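Local structure of bifunctional autolysin (Staphylococcus aureus subsp. aureus Mu50, 6FXO) at residues Y62-D68 / N193-M198; Q71-K77 / I231-K236; Q91-K97 / V172-V177. The protein probably cleaves the glycan strands of bacterial peptidoglycan as a family GH73 N-acetylglucosaminidase, one of the two activities of an autolysin that also carries an amidase activity. Residues are numbered along the deposited sequence.

Contact 1. Residues Y62-D68 / N193-M198; sequences YQFLRLD and NTLYKM
Residues 62-68 finish a 3-10 turn at 62-64, closed by Leu65 N to Tyr62 O at 3.1 Å, and then run extended through Leu65 and Arg66 before turning at Leu67. They pass in the opposite direction along 193-198, the start of a helix in this lysozyme-like domain, so that Gln63 faces Leu195 (CA atoms 4.5 Å apart), Phe64 faces Thr194 (5.1 Å) and Leu67 faces Asn193 (5.4 Å). The motif is a helix N-terminus with Thr194 as its N-cap, its first turn also bonded by the loop. Thr194 (phi/psi -141/155, chi1 p) accepts Lys197 N on OG1 at 3.2 Å, while Tyr196 N, in the first turn and lacking an intrahelical partner, bonds to Gln63 O at 3.1 Å. A second backbone bond, Leu67 N to Asn193 O at 3.0 Å, joins the two segments just before the helix.

On one flank Leu67 (m,t) sets CD1 3.9 Å from Leu195 CD2 and 3.5 Å from Met198 CE. Beyond the Gln63 carbonyl, the Phe64 and Tyr196 rings meet obliquely, centroids 5.4 Å apart and planes at 39°; Tyr196 OH bonds to Met49 O. The polar end gathers round Asn193. Arg66 (m,m,m) forms a two-pronged salt bridge with Asp68, NE to OD1 and NH2 to OD2 both at 3.0 Å, and Asn193 OD1 lies over the guanidinium face. Arg66 NH1 and Lys197 NZ, only 4.2 Å apart, share Asp239 of strand 237-242 as counter-charge, and Lys197 NZ also donates to Asn193 OD1 at 2.6 Å.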
loop_
_atom_site.group_PDB
_atom_site.type_symbol
_atom_site.label_atom_id
_atom_site.label_comp_id
_atom_site.label_asym_id
_atom_site.label_seq_id
_atom_site.Cartn_x
_atom_site.Cartn_y
_atom_site.Cartn_z
ATOM N N TYR A 62 -11.268 1.536 -1.964
ATOM C CA TYR A 62 -10.162 1.158 -1.118
ATOM C C TYR A 62 -9.003 2.117 -1.077
ATOM O O TYR A 62 -8.152 1.954 -0.208
ATOM C CB TYR A 62 -9.840 -0.388 -1.158
ATOM C CG TYR A 62 -10.827 -1.251 -0.368
ATOM C CD1 TYR A 62 -12.112 -1.484 -0.843
ATOM C CD2 TYR A 62 -10.501 -1.765 0.888
ATOM C CE1 TYR A 62 -13.047 -2.182 -0.100
ATOM C CE2 TYR A 62 -11.446 -2.502 1.665
ATOM C CZ TYR A 62 -12.690 -2.700 1.155
ATOM O OH TYR A 62 -13.566 -3.505 1.849
ATOM N N GLN A 63 -8.961 3.135 -2.032
ATOM C CA GLN A 63 -7.885 4.106 -2.051
ATOM C C GLN A 63 -8.056 5.047 -0.861
ATOM O O GLN A 63 -7.141 5.773 -0.521
ATOM C CB GLN A 63 -7.779 4.888 -3.380
ATOM C CG GLN A 63 -8.940 5.788 -3.790
ATOM C CD GLN A 63 -8.764 5.971 -5.289
ATOM O OE1 GLN A 63 -7.900 6.822 -5.754
ATOM N NE2 GLN A 63 -9.581 5.134 -6.078
ATOM N N PHE A 64 -9.249 5.075 -0.328
ATOM C CA PHE A 64 -9.578 5.902 0.847
ATOM C C PHE A 64 -9.475 5.101 2.167
ATOM O O PHE A 64 -9.733 5.648 3.237
ATOM C CB PHE A 64 -10.890 6.608 0.732
ATOM C CG PHE A 64 -11.157 7.257 -0.597
ATOM C CD1 PHE A 64 -10.368 8.351 -1.056
ATOM C CD2 PHE A 64 -12.157 6.780 -1.420
ATOM C CE1 PHE A 64 -10.599 8.876 -2.272
ATOM C CE2 PHE A 64 -12.375 7.345 -2.665
ATOM C CZ PHE A 64 -11.598 8.388 -3.087
ATOM N N LEU A 65 -9.163 3.794 2.080
ATOM C CA LEU A 65 -9.046 3.021 3.311
ATOM C C LEU A 65 -7.801 3.567 4.119
ATOM O O LEU A 65 -6.752 3.771 3.522
ATOM C CB LEU A 65 -8.817 1.497 3.013
ATOM C CG LEU A 65 -8.538 0.553 4.183
ATOM C CD1 LEU A 65 -9.910 0.121 4.904
ATOM C CD2 LEU A 65 -7.634 -0.655 3.777
ATOM N N ARG A 66 -7.897 3.748 5.438
ATOM C CA ARG A 66 -6.736 4.214 6.176
ATOM C C ARG A 66 -5.772 3.079 6.545
ATOM O O ARG A 66 -6.092 2.149 7.259
ATOM C CB ARG A 66 -7.154 4.990 7.467
ATOM C CG ARG A 66 -7.886 6.329 7.272
ATOM C CD ARG A 66 -6.987 7.588 7.057
ATOM N NE ARG A 66 -6.239 7.883 8.278
ATOM C CZ ARG A 66 -6.515 8.847 9.161
ATOM N NH1 ARG A 66 -7.555 9.646 8.974
ATOM N NH2 ARG A 66 -5.785 8.976 10.255
ATOM N N LEU A 67 -4.585 3.154 5.956
ATOM C CA LEU A 67 -3.455 2.275 6.052
ATOM C C LEU A 67 -2.696 2.383 7.371
ATOM O O LEU A 67 -1.882 1.534 7.696
ATOM C CB LEU A 67 -2.553 2.645 4.813
ATOM C CG LEU A 67 -3.249 2.478 3.395
ATOM C CD1 LEU A 67 -2.319 2.767 2.264
ATOM C CD2 LEU A 67 -3.677 0.935 3.229
ATOM N N ASP A 68 -2.915 3.477 8.102
ATOM C CA ASP A 68 -2.273 3.717 9.380
ATOM C C ASP A 68 -3.144 3.087 10.471
ATOM O O ASP A 68 -2.802 3.119 11.644
ATOM C CB ASP A 68 -2.051 5.228 9.586
ATOM C CG ASP A 68 -3.310 6.058 9.491
ATOM O OD1 ASP A 68 -4.096 5.828 8.556
ATOM O OD2 ASP A 68 -3.466 6.997 10.297
ATOM N N ASN A 193 -1.834 8.761 4.468
ATOM C CA ASN A 193 -2.405 7.484 4.893
ATOM C C ASN A 193 -3.411 6.710 4.066
ATOM O O ASN A 193 -4.000 5.780 4.592
ATOM C CB ASN A 193 -2.881 7.513 6.341
ATOM C CG ASN A 193 -3.569 8.748 6.820
ATOM O OD1 ASN A 193 -4.526 9.226 6.212
ATOM N ND2 ASN A 193 -3.252 9.249 8.014
ATOM N N THR A 194 -3.672 7.111 2.840
ATOM C CA THR A 194 -4.619 6.374 2.026
ATOM C C THR A 194 -3.987 6.421 0.694
ATOM O O THR A 194 -3.254 7.373 0.429
ATOM C CB THR A 194 -5.946 7.086 1.884
ATOM O OG1 THR A 194 -5.665 8.444 1.513
ATOM C CG2 THR A 194 -6.781 6.991 3.107
ATOM N N LEU A 195 -4.298 5.465 -0.157
ATOM C CA LEU A 195 -3.670 5.513 -1.484
ATOM C C LEU A 195 -3.994 6.854 -2.274
ATOM O O LEU A 195 -3.247 7.218 -3.120
ATOM C CB LEU A 195 -4.027 4.284 -2.386
ATOM C CG LEU A 195 -3.927 2.850 -1.747
ATOM C CD1 LEU A 195 -4.747 1.870 -2.467
ATOM C CD2 LEU A 195 -2.499 2.370 -1.617
ATOM N N TYR A 196 -5.076 7.522 -1.975
ATOM C CA TYR A 196 -5.387 8.708 -2.670
ATOM C C TYR A 196 -4.400 9.838 -2.189
ATOM O O TYR A 196 -3.854 10.560 -3.015
ATOM C CB TYR A 196 -6.830 9.132 -2.375
ATOM C CG TYR A 196 -7.361 10.237 -3.254
ATOM C CD1 TYR A 196 -7.150 11.583 -2.938
ATOM C CD2 TYR A 196 -8.082 9.948 -4.404
ATOM C CE1 TYR A 196 -7.642 12.608 -3.759
ATOM C CE2 TYR A 196 -8.575 10.953 -5.220
ATOM C CZ TYR A 196 -8.355 12.278 -4.893
ATOM O OH TYR A 196 -8.863 13.241 -5.706
ATOM N N LYS A 197 -4.168 9.960 -0.871
ATOM C CA LYS A 197 -3.279 10.968 -0.370
ATOM C C LYS A 197 -1.885 10.682 -0.908
ATOM O O LYS A 197 -1.139 11.635 -1.187
ATOM C CB LYS A 197 -3.284 11.028 1.169
ATOM C CG LYS A 197 -4.574 11.663 1.794
ATOM C CD LYS A 197 -4.678 11.282 3.311
ATOM C CE LYS A 197 -5.686 12.011 4.228
ATOM N NZ LYS A 197 -5.844 11.395 5.621
ATOM N N MET A 198 -1.548 9.387 -1.081
ATOM C CA MET A 198 -0.199 9.090 -1.601
ATOM C C MET A 198 -0.004 9.520 -3.045
ATOM O O MET A 198 1.120 9.844 -3.412
ATOM C CB MET A 198 0.232 7.623 -1.442
ATOM C CG MET A 198 0.049 7.090 -0.084
ATOM S SD MET A 198 0.415 5.340 -0.029
ATOM C CE MET A 198 0.222 5.033 1.676
#

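Contact 2. Residues Q71-K77 / I231-K236; sequences QNISIDK and IGEVGK
A helix entry and a helix exit meet here, in a partly buried place near the surface of the chain: Ser74 N-caps helix 75-82, and Gly232 ends helix 216-231 just before the chain turns into strand 237-242. The segments run in opposite directions, neither of them a strand at this point, with Gln71 opposite Lys236 (CA atoms 7.6 Å apart), Ile73 opposite Glu233 (7.5 Å) and Lys77 opposite Ile231 (6.3 Å). Residues 71-74 are extended, apart from an inverse gamma turn centred on Asn72. Ser74 OG accepts Lys77 N at 3.3 Å and, weakly, Asp76 N at 3.0 Å. On the other side Gly232 takes phi/psi 108/16, where a side chain would jam against the preceding carbonyl, and 233-235 then extend.

Because the backbones stay apart, side chains bridge them. Gln71 (t,t) reaches across, and its NE2 donates to Glu233 OE2 and to Val234 O, both at 3.2 Å; its OE1 is taken by Tyr228 OH from helix 216-231. Glu233 OE2 serves a second donor, Lys236 NZ, in a salt bridge at 3.1 Å, which explains why NE2 of Gln71 and NZ of Lys236 sit 3.3 Å apart, two donors converging on one carboxylate oxygen. Deeper in, Ile73 CG2 meets Ile231 CG2 at 4.1 Å, and both isoleucines rest on Val107 of helix 106-116. At the solvent side the aliphatic part of Lys77 lies against Gly232, its CE 3.0 Å from Gly232 O.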
loop_
_atom_site.group_PDB
_atom_site.type_symbol
_atom_site.label_atom_id
_atom_site.label_comp_id
_atom_site.label_asym_id
_atom_site.label_seq_id
_atom_site.Cartn_x
_atom_site.Cartn_y
_atom_site.Cartn_z
ATOM N N GLN A 71 -6.799 -3.101 11.771
ATOM C CA GLN A 71 -8.112 -3.639 11.893
ATOM C C GLN A 71 -7.788 -4.874 12.646
ATOM O O GLN A 71 -6.711 -5.428 12.492
ATOM C CB GLN A 71 -8.653 -4.024 10.522
ATOM C CG GLN A 71 -10.155 -3.950 10.445
ATOM C CD GLN A 71 -10.637 -4.270 9.057
ATOM O OE1 GLN A 71 -10.487 -3.492 8.129
ATOM N NE2 GLN A 71 -11.218 -5.414 8.865
ATOM N N ASN A 72 -8.673 -5.311 13.448
ATOM C CA ASN A 72 -8.350 -6.526 14.189
ATOM C C ASN A 72 -8.754 -7.734 13.417
ATOM O O ASN A 72 -9.620 -8.472 13.866
ATOM C CB ASN A 72 -9.006 -6.520 15.546
ATOM C CG ASN A 72 -8.619 -5.290 16.285
ATOM O OD1 ASN A 72 -7.449 -5.148 16.640
ATOM N ND2 ASN A 72 -9.521 -4.365 16.560
ATOM N N ILE A 73 -8.141 -7.956 12.258
ATOM C CA ILE A 73 -8.569 -9.147 11.529
ATOM C C ILE A 73 -8.125 -10.381 12.315
ATOM O O ILE A 73 -7.039 -10.386 12.885
ATOM C CB ILE A 73 -8.098 -9.117 10.047
ATOM C CG1 ILE A 73 -8.362 -7.708 9.469
ATOM C CG2 ILE A 73 -8.877 -10.151 9.213
ATOM C CD1 ILE A 73 -7.962 -7.539 8.003
ATOM N N SER A 74 -8.957 -11.420 12.362
ATOM C CA SER A 74 -8.499 -12.581 13.127
ATOM C C SER A 74 -7.220 -13.202 12.562
ATOM O O SER A 74 -7.078 -13.296 11.344
ATOM C CB SER A 74 -9.609 -13.631 13.183
ATOM O OG SER A 74 -9.131 -14.968 13.152
ATOM N N ILE A 75 -6.277 -13.618 13.454
ATOM C CA ILE A 75 -5.054 -14.222 13.020
ATOM C C ILE A 75 -5.374 -15.527 12.278
ATOM O O ILE A 75 -4.625 -15.916 11.384
ATOM C CB ILE A 75 -4.161 -14.434 14.265
ATOM C CG1 ILE A 75 -3.813 -13.069 14.894
ATOM C CG2 ILE A 75 -2.913 -15.224 13.906
ATOM C CD1 ILE A 75 -2.979 -13.133 16.169
ATOM N N ASP A 76 -6.491 -16.201 12.643
ATOM C CA ASP A 76 -6.825 -17.443 11.956
ATOM C C ASP A 76 -7.198 -17.175 10.522
ATOM O O ASP A 76 -6.869 -17.955 9.630
ATOM C CB ASP A 76 -8.045 -18.130 12.587
ATOM C CG ASP A 76 -7.751 -19.330 13.455
ATOM O OD1 ASP A 76 -8.302 -19.400 14.571
ATOM O OD2 ASP A 76 -6.936 -20.179 13.037
ATOM N N LYS A 77 -7.920 -16.072 10.318
ATOM C CA LYS A 77 -8.352 -15.681 8.993
ATOM C C LYS A 77 -7.173 -15.361 8.142
ATOM O O LYS A 77 -7.186 -15.628 6.931
ATOM C CB LYS A 77 -9.325 -14.468 9.073
ATOM C CG LYS A 77 -10.817 -14.823 8.930
ATOM C CD LYS A 77 -11.742 -13.602 9.085
ATOM C CE LYS A 77 -12.972 -13.693 8.220
ATOM N NZ LYS A 77 -14.161 -14.403 8.719
ATOM N N ILE A 231 -9.090 -12.845 1.964
ATOM C CA ILE A 231 -8.950 -12.956 3.366
ATOM C C ILE A 231 -10.221 -13.159 4.049
ATOM O O ILE A 231 -10.239 -13.887 5.008
ATOM C CB ILE A 231 -8.246 -11.717 3.918
ATOM C CG1 ILE A 231 -6.757 -11.828 3.755
ATOM C CG2 ILE A 231 -8.578 -11.536 5.367
ATOM C CD1 ILE A 231 -6.150 -10.471 3.968
ATOM N N GLY A 232 -11.292 -12.615 3.580
ATOM C CA GLY A 232 -12.517 -12.862 4.316
ATOM C C GLY A 232 -13.052 -11.694 5.090
ATOM O O GLY A 232 -13.869 -11.847 5.984
ATOM N N GLU A 233 -12.578 -10.529 4.783
ATOM C CA GLU A 233 -13.019 -9.336 5.436
ATOM C C GLU A 233 -13.218 -8.215 4.463
ATOM O O GLU A 233 -12.981 -8.353 3.276
ATOM C CB GLU A 233 -12.034 -8.883 6.532
ATOM C CG GLU A 233 -12.711 -8.085 7.646
ATOM C CD GLU A 233 -12.742 -8.774 9.000
ATOM O OE1 GLU A 233 -13.444 -9.782 9.137
ATOM O OE2 GLU A 233 -12.111 -8.260 9.927
ATOM N N VAL A 234 -13.663 -7.094 5.002
ATOM C CA VAL A 234 -13.965 -5.811 4.368
ATOM C C VAL A 234 -13.366 -4.646 5.243
ATOM O O VAL A 234 -13.190 -4.810 6.452
ATOM C CB VAL A 234 -15.510 -5.655 4.254
ATOM C CG1 VAL A 234 -15.880 -4.309 3.647
ATOM C CG2 VAL A 234 -16.121 -6.796 3.447
ATOM N N GLY A 235 -13.016 -3.487 4.617
ATOM C CA GLY A 235 -12.463 -2.361 5.372
ATOM C C GLY A 235 -13.456 -1.635 6.253
ATOM O O GLY A 235 -14.642 -1.594 5.962
ATOM N N LYS A 236 -12.982 -1.047 7.281
ATOM C CA LYS A 236 -13.812 -0.307 8.216
ATOM C C LYS A 236 -13.498 1.148 8.434
ATOM O O LYS A 236 -14.370 1.860 8.911
ATOM C CB LYS A 236 -13.759 -1.007 9.593
ATOM C CG LYS A 236 -14.695 -2.200 9.754
ATOM C CD LYS A 236 -13.908 -3.471 10.082
ATOM C CE LYS A 236 -14.770 -4.656 10.456
ATOM N NZ LYS A 236 -13.977 -5.923 10.550
#

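Contact 3. Residues Q91-K97 / V172-V177; sequences QGAAFNK and VSKAIV
This is a near-parallel helix-helix packing inside the GH73 catalytic domain, away from the centre of the chain, joining the first turns of helix 92-102 to those of helix 172-180. The axes of 92-97 and 172-177 approach to 9.0 Å and cross at -20°, pointing the same way from N to C. The backbones come nearest where Ala94 faces Ser173, with CA atoms 5.3 Å apart; the small methyl lets the second helix come close, Ala94 CB lying 3.5 Å from Ser173 OG and 4.0 Å from Ile176 CG2.

Gln91, the N-cap residue, has left-handed backbone angles (65/41), and its side chain (chi1 p) folds over the start of the other helix, NE2 3.2 Å from Val172 CB and CG 3.6 Å from Ile176 CD1. About one turn beyond Ala94, at the exposed edge, Lys97 CD lies 4.2 Å from Val177 CG2.

Ile176 (m,t) buries more surface than any other residue of the pair. It sits between Gln91, Ala94 and Phe95, and Val146 touches it from a loop. Phe95 (chi1 -90°) swings its ring toward the interior, where Leu109, Ile110 and Ala113 of helix 106-116 and Leu82 of helix 75-82 pack on it. The join is mainly apolar, with no hydrogen bonds between the two segments, and includes a CH-pi contact: Ile176 CG2 stands 4.2 Å from the Phe95 ring centroid, 9° off the ring normal.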
loop_
_atom_site.group_PDB
_atom_site.type_symbol
_atom_site.label_atom_id
_atom_site.label_comp_id
_atom_site.label_asym_id
_atom_site.label_seq_id
_atom_site.Cartn_x
_atom_site.Cartn_y
_atom_site.Cartn_z
ATOM N N GLN A 91 2.056 -17.715 10.331
ATOM C CA GLN A 91 2.441 -16.443 10.931
ATOM C C GLN A 91 1.622 -15.218 10.682
ATOM O O GLN A 91 2.153 -14.131 10.482
ATOM C CB GLN A 91 3.963 -16.115 10.745
ATOM C CG GLN A 91 4.653 -16.354 9.391
ATOM C CD GLN A 91 5.351 -17.702 9.307
ATOM O OE1 GLN A 91 4.786 -18.700 8.850
ATOM N NE2 GLN A 91 6.587 -17.750 9.768
ATOM N N GLY A 92 0.306 -15.374 10.707
ATOM C CA GLY A 92 -0.519 -14.204 10.494
ATOM C C GLY A 92 -0.433 -13.497 11.833
ATOM O O GLY A 92 -0.801 -12.340 11.995
ATOM N N ALA A 93 0.079 -14.254 12.804
ATOM C CA ALA A 93 0.279 -13.856 14.155
ATOM C C ALA A 93 1.454 -12.971 14.170
ATOM O O ALA A 93 1.432 -11.942 14.836
ATOM C CB ALA A 93 0.557 -15.086 14.996
ATOM N N ALA A 94 2.504 -13.369 13.448
ATOM C CA ALA A 94 3.665 -12.494 13.459
ATOM C C ALA A 94 3.248 -11.203 12.792
ATOM O O ALA A 94 3.726 -10.118 13.134
ATOM C CB ALA A 94 4.810 -13.131 12.697
ATOM N N PHE A 95 2.332 -11.331 11.833
ATOM C CA PHE A 95 1.845 -10.171 11.121
ATOM C C PHE A 95 0.923 -9.311 11.933
ATOM O O PHE A 95 1.037 -8.093 11.870
ATOM C CB PHE A 95 1.153 -10.541 9.778
ATOM C CG PHE A 95 2.039 -10.592 8.549
ATOM C CD1 PHE A 95 2.550 -9.427 7.978
ATOM C CD2 PHE A 95 2.387 -11.803 7.979
ATOM C CE1 PHE A 95 3.400 -9.482 6.886
ATOM C CE2 PHE A 95 3.230 -11.854 6.876
ATOM C CZ PHE A 95 3.730 -10.698 6.342
ATOM N N ASN A 96 0.018 -9.932 12.742
ATOM C CA ASN A 96 -0.858 -9.065 13.499
ATOM C C ASN A 96 -0.023 -8.278 14.458
ATOM O O ASN A 96 -0.302 -7.131 14.823
ATOM C CB ASN A 96 -1.887 -9.917 14.215
ATOM C CG ASN A 96 -3.130 -9.158 14.560
ATOM O OD1 ASN A 96 -3.235 -8.700 15.704
ATOM N ND2 ASN A 96 -4.104 -8.963 13.625
ATOM N N LYS A 97 1.042 -8.897 14.811
ATOM C CA LYS A 97 2.005 -8.326 15.744
ATOM C C LYS A 97 2.688 -7.141 15.127
ATOM O O LYS A 97 2.775 -6.106 15.787
ATOM C CB LYS A 97 3.051 -9.378 16.171
ATOM C CG LYS A 97 3.653 -9.167 17.567
ATOM C CD LYS A 97 5.121 -9.648 17.648
ATOM C CE LYS A 97 5.724 -9.528 19.038
ATOM N NZ LYS A 97 7.197 -9.812 19.072
ATOM N N VAL A 172 11.343 -16.985 10.011
ATOM C CA VAL A 172 10.336 -16.174 9.332
ATOM C C VAL A 172 9.482 -15.224 10.179
ATOM O O VAL A 172 9.195 -14.121 9.719
ATOM C CB VAL A 172 9.444 -17.099 8.476
ATOM C CG1 VAL A 172 8.538 -16.277 7.566
ATOM C CG2 VAL A 172 10.298 -18.063 7.661
ATOM N N SER A 173 9.083 -15.617 11.404
ATOM C CA SER A 173 8.269 -14.690 12.189
ATOM C C SER A 173 9.072 -13.458 12.527
ATOM O O SER A 173 8.537 -12.359 12.652
ATOM C CB SER A 173 7.778 -15.363 13.468
ATOM O OG SER A 173 7.480 -14.423 14.489
ATOM N N LYS A 174 10.369 -13.677 12.659
ATOM C CA LYS A 174 11.396 -12.697 12.984
ATOM C C LYS A 174 11.677 -11.742 11.834
ATOM O O LYS A 174 11.763 -10.538 12.074
ATOM C CB LYS A 174 12.706 -13.401 13.412
ATOM C CG LYS A 174 12.689 -14.003 14.824
ATOM C CD LYS A 174 13.952 -14.847 15.135
ATOM C CE LYS A 174 13.969 -15.389 16.556
ATOM N NZ LYS A 174 15.171 -16.228 16.858
ATOM N N ALA A 175 11.838 -12.254 10.584
ATOM C CA ALA A 175 12.097 -11.310 9.516
ATOM C C ALA A 175 10.892 -10.402 9.418
ATOM O O ALA A 175 11.005 -9.214 9.116
ATOM C CB ALA A 175 12.317 -12.040 8.205
ATOM N N ILE A 176 9.720 -10.969 9.686
ATOM C CA ILE A 176 8.524 -10.158 9.624
ATOM C C ILE A 176 8.498 -9.072 10.695
ATOM O O ILE A 176 8.103 -7.936 10.405
ATOM C CB ILE A 176 7.305 -11.094 9.796
ATOM C CG1 ILE A 176 7.134 -11.917 8.552
ATOM C CG2 ILE A 176 6.030 -10.301 10.150
ATOM C CD1 ILE A 176 6.188 -13.152 8.633
ATOM N N VAL A 177 8.969 -9.381 11.922
ATOM C CA VAL A 177 8.892 -8.294 12.873
ATOM C C VAL A 177 9.858 -7.210 12.611
ATOM O O VAL A 177 9.480 -6.040 12.616
ATOM C CB VAL A 177 8.874 -8.721 14.358
ATOM C CG1 VAL A 177 8.402 -7.555 15.228
ATOM C CG2 VAL A 177 7.958 -9.923 14.556
#

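Overall arrangement
Contact 1 is the deeply buried one; contacts 2 and 3 lie farther out and are partly exposed. The chemistry follows. The loop of contact 1 is pinned by backbone bonds and a charge cluster, contact 2 spans a wider gap with side-chain bonds and a salt bridge, and contact 3 is mainly apolar helix packing. Contacts 1 and 2 touch where Tyr62 OH probably bonds to Gly235 N, their segments alternating along the chain. Contact 2 meets contact 3 where Ile75 rests on helix 92-102. Contact 3 stays about 11 Å, nearest atoms, from contact 1 and is nested within the chain loops closed by both others.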